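Long-range contacts in homocysteine S-methyltransferase (PDB 5DMM), which catalyses methyl transfer from S-methylmethionine, or less efficiently S-adenosylmethionine, to homocysteine, using zinc and yielding methionine: residues 133-138 / 167-172; 171-176 / 205-210; 195-200 / 225-230; 234-239 / 282-287; 250-255 / 287-292. All blocks are in the same frame, centred on the assembly; numbering follows the deposited sequence.

Interaction 1. Residues 133-138 / 167-172. With HCS (2-amino-4-mercapto-butyric acid), chain F.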
# COMPACT_ATOMS: atom_id res chain seq x y z
N SER A 133 6.68 -10.30 -11.54
CA SER A 133 6.86 -9.20 -12.48
C SER A 133 6.63 -7.83 -11.84
O SER A 133 6.80 -6.81 -12.49
CB SER A 133 5.93 -9.35 -13.67
OG SER A 133 6.40 -8.60 -14.78
N GLU A 134 6.24 -7.81 -10.57
CA GLU A 134 6.07 -6.55 -9.87
C GLU A 134 7.43 -5.94 -9.51
O GLU A 134 7.49 -4.85 -8.93
CB GLU A 134 5.22 -6.72 -8.62
CG GLU A 134 5.77 -7.72 -7.63
CD GLU A 134 4.89 -8.94 -7.51
OE1 GLU A 134 4.98 -9.82 -8.39
OE2 GLU A 134 4.10 -9.01 -6.53
N TYR A 135 8.49 -6.64 -9.88
CA TYR A 135 9.86 -6.20 -9.63
C TYR A 135 10.66 -6.00 -10.91
O TYR A 135 11.78 -5.49 -10.87
CB TYR A 135 10.58 -7.20 -8.72
CG TYR A 135 9.83 -7.54 -7.47
CD1 TYR A 135 9.68 -6.61 -6.45
CD2 TYR A 135 9.25 -8.79 -7.30
CE1 TYR A 135 8.98 -6.91 -5.30
CE2 TYR A 135 8.55 -9.11 -6.15
CZ TYR A 135 8.42 -8.16 -5.16
OH TYR A 135 7.72 -8.47 -4.01
N ARG A 136 10.10 -6.42 -12.05
CA ARG A 136 10.77 -6.21 -13.33
C ARG A 136 10.01 -5.17 -14.16
O ARG A 136 10.63 -4.34 -14.82
CB ARG A 136 10.92 -7.54 -14.09
CG ARG A 136 9.79 -7.88 -15.07
CD ARG A 136 10.05 -9.18 -15.81
NE ARG A 136 10.05 -10.32 -14.90
CZ ARG A 136 9.04 -11.18 -14.77
NH1 ARG A 136 9.14 -12.18 -13.91
NH2 ARG A 136 7.95 -11.03 -15.50
N GLY A 137 8.68 -5.22 -14.11
CA GLY A 137 7.85 -4.28 -14.85
C GLY A 137 7.89 -4.42 -16.36
O GLY A 137 7.44 -3.53 -17.08
N ASP A 138 8.42 -5.53 -16.87
CA ASP A 138 8.47 -5.69 -18.31
C ASP A 138 7.22 -6.40 -18.82
O ASP A 138 7.25 -7.57 -19.18
CB ASP A 138 9.72 -6.45 -18.76
CG ASP A 138 9.94 -6.37 -20.28
OD1 ASP A 138 9.17 -5.65 -20.96
OD2 ASP A 138 10.88 -7.01 -20.78
N CYS A 167 -1.45 2.81 -3.94
CA CYS A 167 -1.04 2.25 -5.22
C CYS A 167 0.43 1.89 -5.04
O CYS A 167 1.28 2.77 -5.01
CB CYS A 167 -1.25 3.25 -6.35
SG CYS A 167 -2.98 3.77 -6.49
N GLU A 168 0.72 0.60 -4.92
CA GLU A 168 2.01 0.19 -4.36
C GLU A 168 2.73 -0.90 -5.13
O GLU A 168 2.12 -1.62 -5.93
CB GLU A 168 1.79 -0.29 -2.93
CG GLU A 168 0.85 -1.50 -2.84
CD GLU A 168 0.60 -1.96 -1.42
OE1 GLU A 168 1.25 -1.43 -0.49
OE2 GLU A 168 -0.26 -2.86 -1.22
N THR A 169 4.03 -1.03 -4.87
CA THR A 169 4.87 -2.05 -5.50
C THR A 169 4.84 -1.90 -7.04
O THR A 169 4.92 -2.88 -7.78
CB THR A 169 4.41 -3.49 -5.10
OG1 THR A 169 3.91 -3.48 -3.76
CG2 THR A 169 5.56 -4.48 -5.20
N LEU A 170 4.74 -0.66 -7.50
CA LEU A 170 4.58 -0.35 -8.93
C LEU A 170 5.92 -0.30 -9.66
O LEU A 170 6.78 0.48 -9.30
CB LEU A 170 3.85 0.98 -9.09
CG LEU A 170 2.53 1.19 -8.33
CD1 LEU A 170 2.03 2.60 -8.54
CD2 LEU A 170 1.48 0.18 -8.76
N PRO A 171 6.09 -1.12 -10.71
CA PRO A 171 7.37 -1.24 -11.42
C PRO A 171 7.39 -0.62 -12.81
O PRO A 171 8.46 -0.52 -13.41
CB PRO A 171 7.54 -2.74 -11.55
CG PRO A 171 6.10 -3.20 -11.81
CD PRO A 171 5.19 -2.24 -11.05
N ASN A 172 6.21 -0.23 -13.31
CA ASN A 172 6.01 0.09 -14.71
C ASN A 172 5.43 1.49 -14.91
O ASN A 172 4.37 1.82 -14.37
CB ASN A 172 5.08 -0.97 -15.34
CG ASN A 172 4.84 -0.75 -16.81
OD1 ASN A 172 4.10 0.16 -17.20
ND2 ASN A 172 5.44 -1.60 -17.65
N HCS F . 0.26 -6.74 -0.12
CA HCS F . 1.24 -5.83 0.45
CB HCS F . 2.26 -5.45 -0.61
CG HCS F . 3.01 -6.68 -1.11
SD HCS F . 4.43 -6.15 -2.11
C HCS F . 0.54 -4.60 0.94
OXT HCS F . -0.69 -4.50 0.78
O HCS F . 1.23 -3.71 1.50
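The carbonyl oxygen of G137 is gripped by the one hydrogen bond between the two segments: N172 ND2 donates to G137 O at 2.8 Å, nearly straight (162°). The bond lies in both the amide plane of N172 and the carbonyl plane of G137, while N172 OD1 bonds to S174. In this TIM barrel, residues 133-138 form a loop that folds over the end of strand 164-170, where the substrate sits. P171 suits the crossing because its ring is compact, rigid and apolar: P171 CB lies 3.4 Å from E134 O and 3.7 Å from G137 CA. Glycine is called for at G137, whose phi is positive and where a side chain would collide with P171 O. E134 runs alongside T169, E134 CG standing 4.1 Å from T169 CG2, while its carboxylate bonds to Y71. Beyond T169 lies homocysteine. E168, its chain extended beyond CG, brings OE1 to 3.0 Å from HCS O and OE2 to 2.6 Å from HCS OXT; Y253 and S121 bond to these oxygens and would hold the carboxylate. At the substrate's other end, T169 OG1 lies 3.2 Å from HCS SD and T169 CG2 3.7 Å from the same sulfur.

Interaction 2. Residues 171-176 / 205-210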
# COMPACT_ATOMS: atom_id res chain seq x y z
N PRO A 171 6.09 -1.12 -10.71
CA PRO A 171 7.37 -1.24 -11.42
C PRO A 171 7.39 -0.62 -12.81
O PRO A 171 8.46 -0.52 -13.41
CB PRO A 171 7.54 -2.74 -11.55
CG PRO A 171 6.10 -3.20 -11.81
CD PRO A 171 5.19 -2.24 -11.05
N ASN A 172 6.21 -0.23 -13.31
CA ASN A 172 6.01 0.09 -14.71
C ASN A 172 5.43 1.49 -14.91
O ASN A 172 4.37 1.82 -14.37
CB ASN A 172 5.08 -0.97 -15.34
CG ASN A 172 4.84 -0.75 -16.81
OD1 ASN A 172 4.10 0.16 -17.20
ND2 ASN A 172 5.44 -1.60 -17.65
N PHE A 173 6.15 2.31 -15.67
CA PHE A 173 5.81 3.72 -15.89
C PHE A 173 4.51 3.90 -16.65
O PHE A 173 3.69 4.76 -16.29
CB PHE A 173 6.95 4.42 -16.63
CG PHE A 173 6.82 5.91 -16.71
CD1 PHE A 173 6.49 6.66 -15.59
CD2 PHE A 173 7.06 6.58 -17.90
CE1 PHE A 173 6.39 8.05 -15.66
CE2 PHE A 173 6.96 7.97 -17.98
CZ PHE A 173 6.62 8.70 -16.86
N SER A 174 4.30 3.11 -17.70
CA SER A 174 3.09 3.28 -18.50
C SER A 174 1.86 2.94 -17.65
O SER A 174 0.83 3.59 -17.77
CB SER A 174 3.14 2.42 -19.78
OG SER A 174 3.03 1.04 -19.49
N GLU A 175 1.99 1.96 -16.76
CA GLU A 175 0.89 1.62 -15.86
C GLU A 175 0.68 2.73 -14.82
O GLU A 175 -0.45 3.06 -14.47
CB GLU A 175 1.15 0.27 -15.18
CG GLU A 175 0.14 -0.08 -14.09
CD GLU A 175 0.43 -1.41 -13.43
OE1 GLU A 175 1.61 -1.84 -13.39
OE2 GLU A 175 -0.53 -2.05 -12.95
N ILE A 176 1.77 3.33 -14.34
CA ILE A 176 1.66 4.44 -13.41
C ILE A 176 0.87 5.60 -14.04
O ILE A 176 -0.00 6.19 -13.40
CB ILE A 176 3.06 4.91 -12.94
CG1 ILE A 176 3.63 3.87 -11.96
CG2 ILE A 176 2.96 6.28 -12.28
CD1 ILE A 176 5.13 4.01 -11.70
N ASP A 205 11.36 -0.86 -14.33
CA ASP A 205 11.34 -0.96 -15.80
C ASP A 205 12.38 -0.07 -16.50
O ASP A 205 12.42 -0.03 -17.73
CB ASP A 205 9.95 -0.65 -16.35
CG ASP A 205 9.58 0.83 -16.28
OD1 ASP A 205 10.36 1.65 -15.74
OD2 ASP A 205 8.49 1.19 -16.77
N GLY A 206 13.18 0.65 -15.72
CA GLY A 206 14.25 1.46 -16.29
C GLY A 206 14.04 2.97 -16.29
O GLY A 206 14.98 3.73 -16.50
N THR A 207 12.80 3.41 -16.05
CA THR A 207 12.47 4.83 -16.10
C THR A 207 13.20 5.63 -15.02
O THR A 207 13.16 5.28 -13.85
CB THR A 207 10.94 5.05 -15.93
OG1 THR A 207 10.23 4.22 -16.86
CG2 THR A 207 10.57 6.51 -16.17
N PRO A 208 13.86 6.73 -15.41
CA PRO A 208 14.43 7.63 -14.40
C PRO A 208 13.36 8.14 -13.44
O PRO A 208 12.28 8.53 -13.88
CB PRO A 208 15.01 8.77 -15.24
CG PRO A 208 15.27 8.15 -16.59
CD PRO A 208 14.13 7.19 -16.78
N LEU A 209 13.64 8.15 -12.14
CA LEU A 209 12.65 8.60 -11.17
C LEU A 209 12.25 10.06 -11.38
O LEU A 209 11.13 10.44 -11.05
CB LEU A 209 13.16 8.38 -9.75
CG LEU A 209 13.08 6.93 -9.27
CD1 LEU A 209 13.81 6.77 -7.93
CD2 LEU A 209 11.62 6.51 -9.15
N ARG A 210 13.15 10.89 -11.92
CA ARG A 210 12.79 12.28 -12.21
C ARG A 210 11.58 12.33 -13.15
O ARG A 210 10.73 13.21 -13.01
CB ARG A 210 14.00 13.05 -12.80
CG ARG A 210 14.36 12.68 -14.23
CD ARG A 210 15.57 13.48 -14.75
NE ARG A 210 16.79 12.69 -14.58
CZ ARG A 210 17.33 11.94 -15.53
NH1 ARG A 210 18.43 11.24 -15.29
NH2 ARG A 210 16.77 11.91 -16.74
O HOH W 1 6.74 1.47 -19.10
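D205 reaches from its loop to the start of helix 173-183, and both carboxylate oxygens are engaged. CB rests against the backbone, D205 CB lying 3.3 Å from P171 O, the same oxygen that takes a weak bond from D205 N. With CG between its own N and carbonyl carbon (chi1 73°), the carboxylate is turned so that its two oxygens serve different segments. OD1 looks back into its own loop: D205 OD1 accepts from T207 N at 3.0 Å, which makes an Asx turn, and D205 OD1 also takes the hydroxyl of T207 at 2.8 Å. OD2 goes across, D205 OD2 receiving F173 N at 2.8 Å in an almost straight bond (173°) that arrives from above the carboxylate plane. A water donates to D205 OD2 from 2.9 Å and accepts from S174 N. An alanine in place of D205 removes the acceptor of F173 N and would probably loosen both the helix start and the turn that sets T207, whose methyl CG2 lies over one face of the F173 ring, 4.0 Å from its centroid. That methyl and ring form a CH-pi contact; the anti placement of F173 CG (chi1 -170°) carries the ring towards V212 and L215 of helix 209-217. N172 completes the helix start, N172 OD1 accepting from E175 N at 2.8 Å and also from S174 OG. The whole is a helix N-terminus with an Asn N-cap, tied by the D205 carboxylate, itself in an Asx turn, to the loop leading into the next barrel helix.

Interaction 3. Residues 195-200 / 225-230. With ZN (zinc ion), chain B.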
# COMPACT_ATOMS: atom_id res chain seq x y z
N PHE A 195 6.78 2.73 -5.35
CA PHE A 195 7.46 2.08 -6.48
C PHE A 195 8.46 1.00 -6.07
O PHE A 195 9.03 1.07 -4.97
CB PHE A 195 8.22 3.13 -7.30
CG PHE A 195 7.45 4.39 -7.52
CD1 PHE A 195 6.26 4.37 -8.25
CD2 PHE A 195 7.89 5.59 -7.00
CE1 PHE A 195 5.54 5.53 -8.45
CE2 PHE A 195 7.17 6.76 -7.20
CZ PHE A 195 5.99 6.72 -7.92
N THR A 196 8.69 0.04 -6.96
CA THR A 196 9.87 -0.82 -6.85
C THR A 196 10.94 -0.30 -7.82
O THR A 196 10.62 0.34 -8.83
CB THR A 196 9.59 -2.31 -7.15
OG1 THR A 196 9.12 -2.46 -8.50
CG2 THR A 196 8.57 -2.86 -6.18
N LEU A 197 12.20 -0.57 -7.49
CA LEU A 197 13.31 0.09 -8.16
C LEU A 197 14.29 -0.89 -8.80
O LEU A 197 14.46 -2.01 -8.33
CB LEU A 197 14.07 0.97 -7.16
CG LEU A 197 13.25 2.07 -6.50
CD1 LEU A 197 14.09 2.82 -5.50
CD2 LEU A 197 12.66 3.05 -7.52
N ARG A 198 14.93 -0.43 -9.87
CA ARG A 198 16.04 -1.12 -10.49
C ARG A 198 17.33 -0.74 -9.75
O ARG A 198 18.20 -1.58 -9.50
CB ARG A 198 16.13 -0.73 -11.97
CG ARG A 198 17.34 -1.26 -12.71
CD ARG A 198 17.24 -0.96 -14.20
NE ARG A 198 16.18 -1.75 -14.84
CZ ARG A 198 16.03 -1.88 -16.16
NH1 ARG A 198 16.87 -1.28 -16.99
NH2 ARG A 198 15.03 -2.61 -16.65
N ASP A 199 17.43 0.54 -9.41
CA ASP A 199 18.52 1.07 -8.61
C ASP A 199 18.01 2.33 -7.93
O ASP A 199 16.83 2.66 -8.05
CB ASP A 199 19.74 1.38 -9.48
CG ASP A 199 19.40 2.25 -10.68
OD1 ASP A 199 19.06 3.44 -10.49
OD2 ASP A 199 19.49 1.76 -11.82
N SER A 200 18.88 3.04 -7.22
CA SER A 200 18.43 4.16 -6.42
C SER A 200 17.85 5.34 -7.22
O SER A 200 17.24 6.24 -6.64
CB SER A 200 19.57 4.67 -5.53
OG SER A 200 20.55 5.31 -6.32
N LEU A 225 4.43 10.00 -2.34
CA LEU A 225 5.22 9.18 -3.26
C LEU A 225 6.24 8.42 -2.45
O LEU A 225 6.72 8.93 -1.45
CB LEU A 225 5.96 10.04 -4.29
CG LEU A 225 5.21 11.00 -5.19
CD1 LEU A 225 6.17 11.62 -6.16
CD2 LEU A 225 4.17 10.21 -5.93
N GLY A 226 6.64 7.23 -2.88
CA GLY A 226 7.72 6.58 -2.16
C GLY A 226 8.13 5.23 -2.67
O GLY A 226 7.98 4.94 -3.85
N ILE A 227 8.65 4.40 -1.77
CA ILE A 227 9.15 3.09 -2.14
C ILE A 227 8.66 2.02 -1.17
O ILE A 227 8.48 2.28 0.02
CB ILE A 227 10.70 3.09 -2.19
CG1 ILE A 227 11.23 3.57 -0.84
CG2 ILE A 227 11.19 3.97 -3.34
CD1 ILE A 227 12.76 3.46 -0.68
N ASN A 228 8.43 0.81 -1.67
CA ASN A 228 8.10 -0.30 -0.78
C ASN A 228 8.55 -1.61 -1.39
O ASN A 228 8.86 -1.68 -2.58
CB ASN A 228 6.59 -0.33 -0.48
CG ASN A 228 5.75 -0.76 -1.69
OD1 ASN A 228 5.60 -0.01 -2.66
ND2 ASN A 228 5.19 -1.97 -1.62
N CYS A 229 8.57 -2.65 -0.56
CA CYS A 229 8.97 -3.99 -1.00
C CYS A 229 10.39 -3.96 -1.57
O CYS A 229 10.68 -4.58 -2.59
CB CYS A 229 7.98 -4.53 -2.02
SG CYS A 229 7.98 -6.34 -2.13
N ILE A 230 11.26 -3.23 -0.89
CA ILE A 230 12.65 -3.08 -1.30
C ILE A 230 13.53 -3.47 -0.11
O ILE A 230 13.08 -3.44 1.03
CB ILE A 230 12.94 -1.62 -1.75
CG1 ILE A 230 14.38 -1.44 -2.23
CG2 ILE A 230 12.63 -0.64 -0.62
CD1 ILE A 230 14.70 0.01 -2.63
ZN ZN B . 6.44 -6.04 -0.13
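The two segments run parallel as neighbouring barrel strands, with F195 bridged to I227, CA to CA 4.8 Å. F195 N donates to G226 O at 2.9 Å, coming in from above the carbonyl plane, whereas the return bond from N228 N to F195 O is weak. G226 is fully extended (phi 180°), a shape easy for a glycine, and the F195 ring lies beside its carbonyl, F195 CD2 being 3.2 Å from G226 O. Farther out, the tip of that ring reaches leucine, F195 CZ lying 4.4 Å from L225 CD2. L197 and I227 share the outer side of the sheet: their side chains cross at about a right angle, L197 CD1 meeting I227 CG2 at 3.8 Å. The same methyl, L197 CD1, also approaches I230 CD1 at 4.1 Å. Isoleucine and leucine side chains suit this side because helices 209-217 and 235-243 lie against it. Polar residues take other positions: T196 OG1 bonds to E134 O and S204 OG, and N228 OD1 to S194 OG and T169 N. Just past the strand, C229 bends with positive phi and points SG, anti to its own N, at the metal, C229 SG to ZN measuring 2.5 Å. C295 supplies a second sulfur, and such coordination implies that C229 probably binds as a thiolate whose charge the zinc offsets, so that the end of the strand delivers a ligand to the zinc beside homocysteine.

Interaction 4. Residues 234-239 / 282-287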
# COMPACT_ATOMS: atom_id res chain seq x y z
N ASN A 234 18.78 -0.65 0.72
CA ASN A 234 18.61 0.13 -0.51
C ASN A 234 17.63 1.31 -0.37
O ASN A 234 17.41 2.07 -1.32
CB ASN A 234 18.16 -0.79 -1.65
CG ASN A 234 19.23 -1.80 -2.02
OD1 ASN A 234 20.42 -1.52 -1.89
ND2 ASN A 234 18.82 -2.96 -2.50
N THR A 235 17.07 1.47 0.83
CA THR A 235 16.04 2.47 1.07
C THR A 235 16.55 3.91 1.12
O THR A 235 16.00 4.78 0.47
CB THR A 235 15.29 2.21 2.37
OG1 THR A 235 16.22 2.16 3.46
CG2 THR A 235 14.52 0.90 2.29
N THR A 236 17.58 4.16 1.91
CA THR A 236 17.99 5.53 2.18
C THR A 236 18.46 6.26 0.92
O THR A 236 18.11 7.41 0.71
CB THR A 236 19.08 5.57 3.29
OG1 THR A 236 18.52 5.05 4.50
CG2 THR A 236 19.56 7.00 3.55
N ALA A 237 19.22 5.57 0.07
CA ALA A 237 19.72 6.18 -1.17
C ALA A 237 18.57 6.59 -2.10
O ALA A 237 18.61 7.66 -2.72
CB ALA A 237 20.65 5.21 -1.88
N ALA A 238 17.57 5.72 -2.19
CA ALA A 238 16.40 5.98 -3.02
C ALA A 238 15.61 7.17 -2.50
O ALA A 238 15.19 8.03 -3.27
CB ALA A 238 15.52 4.76 -3.07
N LEU A 239 15.41 7.22 -1.18
CA LEU A 239 14.68 8.32 -0.57
C LEU A 239 15.42 9.63 -0.74
O LEU A 239 14.82 10.66 -1.01
CB LEU A 239 14.43 8.08 0.92
CG LEU A 239 13.37 7.05 1.30
CD1 LEU A 239 13.32 6.85 2.82
CD2 LEU A 239 12.00 7.47 0.75
N PRO A 282 15.65 7.74 11.83
CA PRO A 282 16.23 9.09 11.68
C PRO A 282 16.76 9.40 10.27
O PRO A 282 16.53 10.52 9.80
CB PRO A 282 17.37 9.09 12.71
CG PRO A 282 16.98 8.08 13.71
CD PRO A 282 16.27 7.00 12.94
N GLN A 283 17.46 8.47 9.61
CA GLN A 283 17.94 8.70 8.25
C GLN A 283 16.77 8.96 7.31
O GLN A 283 16.82 9.84 6.46
CB GLN A 283 18.69 7.49 7.68
CG GLN A 283 20.04 7.16 8.22
CD GLN A 283 20.39 5.73 7.87
OE1 GLN A 283 20.27 5.31 6.71
NE2 GLN A 283 20.77 4.95 8.88
N TRP A 284 15.73 8.14 7.45
CA TRP A 284 14.56 8.24 6.57
C TRP A 284 13.84 9.56 6.75
O TRP A 284 13.48 10.22 5.77
CB TRP A 284 13.59 7.09 6.83
CG TRP A 284 14.11 5.78 6.37
CD1 TRP A 284 15.18 5.55 5.56
CD2 TRP A 284 13.57 4.50 6.69
NE1 TRP A 284 15.35 4.20 5.36
CE2 TRP A 284 14.36 3.53 6.04
CE3 TRP A 284 12.49 4.07 7.48
CZ2 TRP A 284 14.12 2.16 6.16
CZ3 TRP A 284 12.25 2.71 7.60
CH2 TRP A 284 13.06 1.77 6.94
N GLN A 285 13.62 9.95 8.01
CA GLN A 285 12.88 11.17 8.29
C GLN A 285 13.66 12.38 7.77
O GLN A 285 13.07 13.34 7.26
CB GLN A 285 12.63 11.32 9.79
CG GLN A 285 11.90 12.60 10.17
CD GLN A 285 11.47 12.62 11.63
OE1 GLN A 285 11.48 11.59 12.31
NE2 GLN A 285 11.06 13.79 12.11
N ALA A 286 14.98 12.33 7.89
CA ALA A 286 15.82 13.41 7.41
C ALA A 286 15.79 13.48 5.89
O ALA A 286 16.16 14.51 5.31
CB ALA A 286 17.26 13.22 7.90
N ALA A 287 15.38 12.40 5.24
CA ALA A 287 15.29 12.37 3.79
C ALA A 287 13.86 12.62 3.30
O ALA A 287 13.56 12.34 2.15
CB ALA A 287 15.79 11.04 3.24
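Two hydrogen bonds and two apolar touches join helices 235-239 and 282-286, whose axes run side by side in the same direction (9°), 9.6 Å apart at their closest. Of the polar pair, the indole N-H comes first: W284 NE1 donates to T235 OG1 at 2.9 Å, close to the ring plane but rather bent (137°). T235 presents its hydroxyl to the indole because OG1 sits between its own N and carbonyl carbon. A hydroxyl suits the place because it can accept from the indole and donate to L232 O at once. Nearer solvent, T236 OG1 donates to Q283 OE1 at 2.8 Å, arriving from above the carbonyl plane; the two side chains cross at about a right angle, and the long, extended glutamine spans the gap. Near-parallel helices of this kind are consecutive members of the outer ring of a TIM barrel, the first packed on strands 222-228 and 250-253, the second on 250-253 and 289-292. The apolar contacts are buried. L239 slants across W284 obliquely, L239 CD1 meeting W284 CD1 at 3.6 Å. An alanine in place of W284 removes the indole that bonds T235 and touches L239, V252, P254 and I292, and would probably loosen the seat of the helix on the barrel. Small size is what lets A287 come close at the end of the helix, where A287 CB lies 4.0 Å from L239 CB.

Interaction 5. Residues 250-255 / 287-292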
# COMPACT_ATOMS: atom_id res chain seq x y z
N LEU A 250 7.08 11.71 1.72
CA LEU A 250 7.58 10.49 1.10
C LEU A 250 7.18 9.26 1.91
O LEU A 250 7.10 9.30 3.14
CB LEU A 250 9.10 10.54 0.95
CG LEU A 250 9.66 11.64 0.03
CD1 LEU A 250 11.18 11.52 -0.06
CD2 LEU A 250 9.02 11.59 -1.37
N VAL A 251 6.94 8.17 1.18
CA VAL A 251 6.47 6.92 1.75
C VAL A 251 7.59 5.88 1.74
O VAL A 251 8.32 5.75 0.77
CB VAL A 251 5.26 6.36 0.95
CG1 VAL A 251 4.77 5.07 1.55
CG2 VAL A 251 4.14 7.38 0.88
N VAL A 252 7.72 5.13 2.83
CA VAL A 252 8.73 4.08 2.84
C VAL A 252 8.28 2.92 3.71
O VAL A 252 7.99 3.08 4.89
CB VAL A 252 10.11 4.62 3.31
CG1 VAL A 252 10.02 5.34 4.66
CG2 VAL A 252 11.13 3.50 3.39
N TYR A 253 8.16 1.75 3.11
CA TYR A 253 7.94 0.54 3.88
C TYR A 253 8.65 -0.63 3.23
O TYR A 253 8.16 -1.23 2.27
CB TYR A 253 6.44 0.25 4.10
CG TYR A 253 5.43 0.40 2.96
CD1 TYR A 253 4.68 -0.69 2.54
CD2 TYR A 253 5.15 1.64 2.39
CE1 TYR A 253 3.71 -0.58 1.54
CE2 TYR A 253 4.19 1.77 1.38
CZ TYR A 253 3.47 0.66 0.97
OH TYR A 253 2.52 0.76 -0.02
N PRO A 254 9.85 -0.94 3.74
CA PRO A 254 10.73 -1.95 3.15
C PRO A 254 10.46 -3.35 3.67
O PRO A 254 9.67 -3.55 4.60
CB PRO A 254 12.12 -1.48 3.57
CG PRO A 254 11.87 -0.90 4.94
CD PRO A 254 10.54 -0.19 4.81
N ASN A 255 11.12 -4.33 3.07
CA ASN A 255 11.08 -5.69 3.57
C ASN A 255 11.90 -5.81 4.84
O ASN A 255 12.78 -4.99 5.11
CB ASN A 255 11.60 -6.65 2.51
CG ASN A 255 10.81 -6.56 1.22
OD1 ASN A 255 9.62 -6.30 1.25
ND2 ASN A 255 11.47 -6.75 0.09
N ALA A 287 15.38 12.40 5.24
CA ALA A 287 15.29 12.37 3.79
C ALA A 287 13.86 12.62 3.30
O ALA A 287 13.56 12.34 2.15
CB ALA A 287 15.79 11.04 3.24
N GLY A 288 13.00 13.15 4.16
CA GLY A 288 11.68 13.58 3.76
C GLY A 288 10.58 12.52 3.88
O GLY A 288 9.45 12.76 3.45
N ALA A 289 10.91 11.37 4.46
CA ALA A 289 9.89 10.34 4.67
C ALA A 289 8.96 10.79 5.78
O ALA A 289 9.42 11.29 6.82
CB ALA A 289 10.53 8.99 5.03
N ARG A 290 7.66 10.67 5.55
CA ARG A 290 6.68 10.98 6.60
C ARG A 290 5.61 9.90 6.76
O ARG A 290 4.76 9.99 7.64
CB ARG A 290 6.03 12.33 6.33
CG ARG A 290 7.03 13.47 6.32
CD ARG A 290 6.35 14.83 6.28
NE ARG A 290 5.69 15.13 7.55
CZ ARG A 290 4.90 16.18 7.76
NH1 ARG A 290 4.67 17.05 6.78
NH2 ARG A 290 4.35 16.35 8.95
N LEU A 291 5.65 8.89 5.90
CA LEU A 291 4.77 7.72 6.04
C LEU A 291 5.67 6.51 6.07
O LEU A 291 6.32 6.20 5.07
CB LEU A 291 3.76 7.62 4.89
CG LEU A 291 2.54 8.55 4.87
CD1 LEU A 291 2.94 9.98 4.58
CD2 LEU A 291 1.49 8.11 3.84
N ILE A 292 5.73 5.84 7.22
CA ILE A 292 6.72 4.80 7.44
C ILE A 292 6.07 3.52 7.99
O ILE A 292 5.30 3.56 8.95
CB ILE A 292 7.81 5.28 8.41
CG1 ILE A 292 8.44 6.57 7.85
CG2 ILE A 292 8.88 4.20 8.63
CD1 ILE A 292 9.61 7.07 8.62
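Strands 250-253 and 289-292 lie parallel in the sheet, 4.7 Å apart at closest approach and twisted by -40° from one another. L250 N begins the ladder by donating to G288 O. L250 O then accepts twice, from R290 N at 2.8 Å and from L291 N at 3.1 Å, which marks a beta bulge: the register slips by one between L250 and V251. Normal pairing resumes as V252 N donates to L291 O at 2.9 Å, nearly along the C=O axis. G288 has the positive phi of a residue ending a helix in a Schellman motif, and its backbone would jam a side chain against the preceding carbonyl. L250 lies over this turn, L250 CD1 standing 3.3 Å from A287 O. Of the side chains beyond, V252 and I292 point the same way on the helix side: V252 CG1 touches I292 CG1 at 3.8 Å, and the same methyl, V252 CG1, reaches A289 CB at 3.7 Å. W284 packs on this layer. On the opposite face, V251 CG2 meets L291 CB obliquely at 4.0 Å, with W192 touching both residues. Beta-branched and leucine side chains suit strands buried on both faces. Y253 bonds to E168 and W192 and touches homocysteine. Strand, helix 281-286 and strand make the beta-alpha-beta crossover of a TIM barrel, with the substrate at the C-terminal end of the first strand.

Overall arrangement
Interactions 3 and 5 hold adjoining strands of one sheet: L225 O with V251 N joins 222-228 to 250-253, so these are the barrel wall, mostly backbone bonds with apolar side chains. Interaction 4 lies on its outer side, sharing A287 with interaction 5, and packs helix on helix with side-chain bonds. Interactions 1 and 2, which share P171 and N172, sit where strand 164-170 passes into helix 173-183; interaction 2 relies on a cap and a turn, interaction 1 on one amide bond and proline packing. All are mainly buried but interaction 2, though Q283 of interaction 4 is exposed. Interactions 1, 3 and 5 converge beside homocysteine and zinc: T169 N meets N228 OD1, E168 OE1 meets Y253 OH.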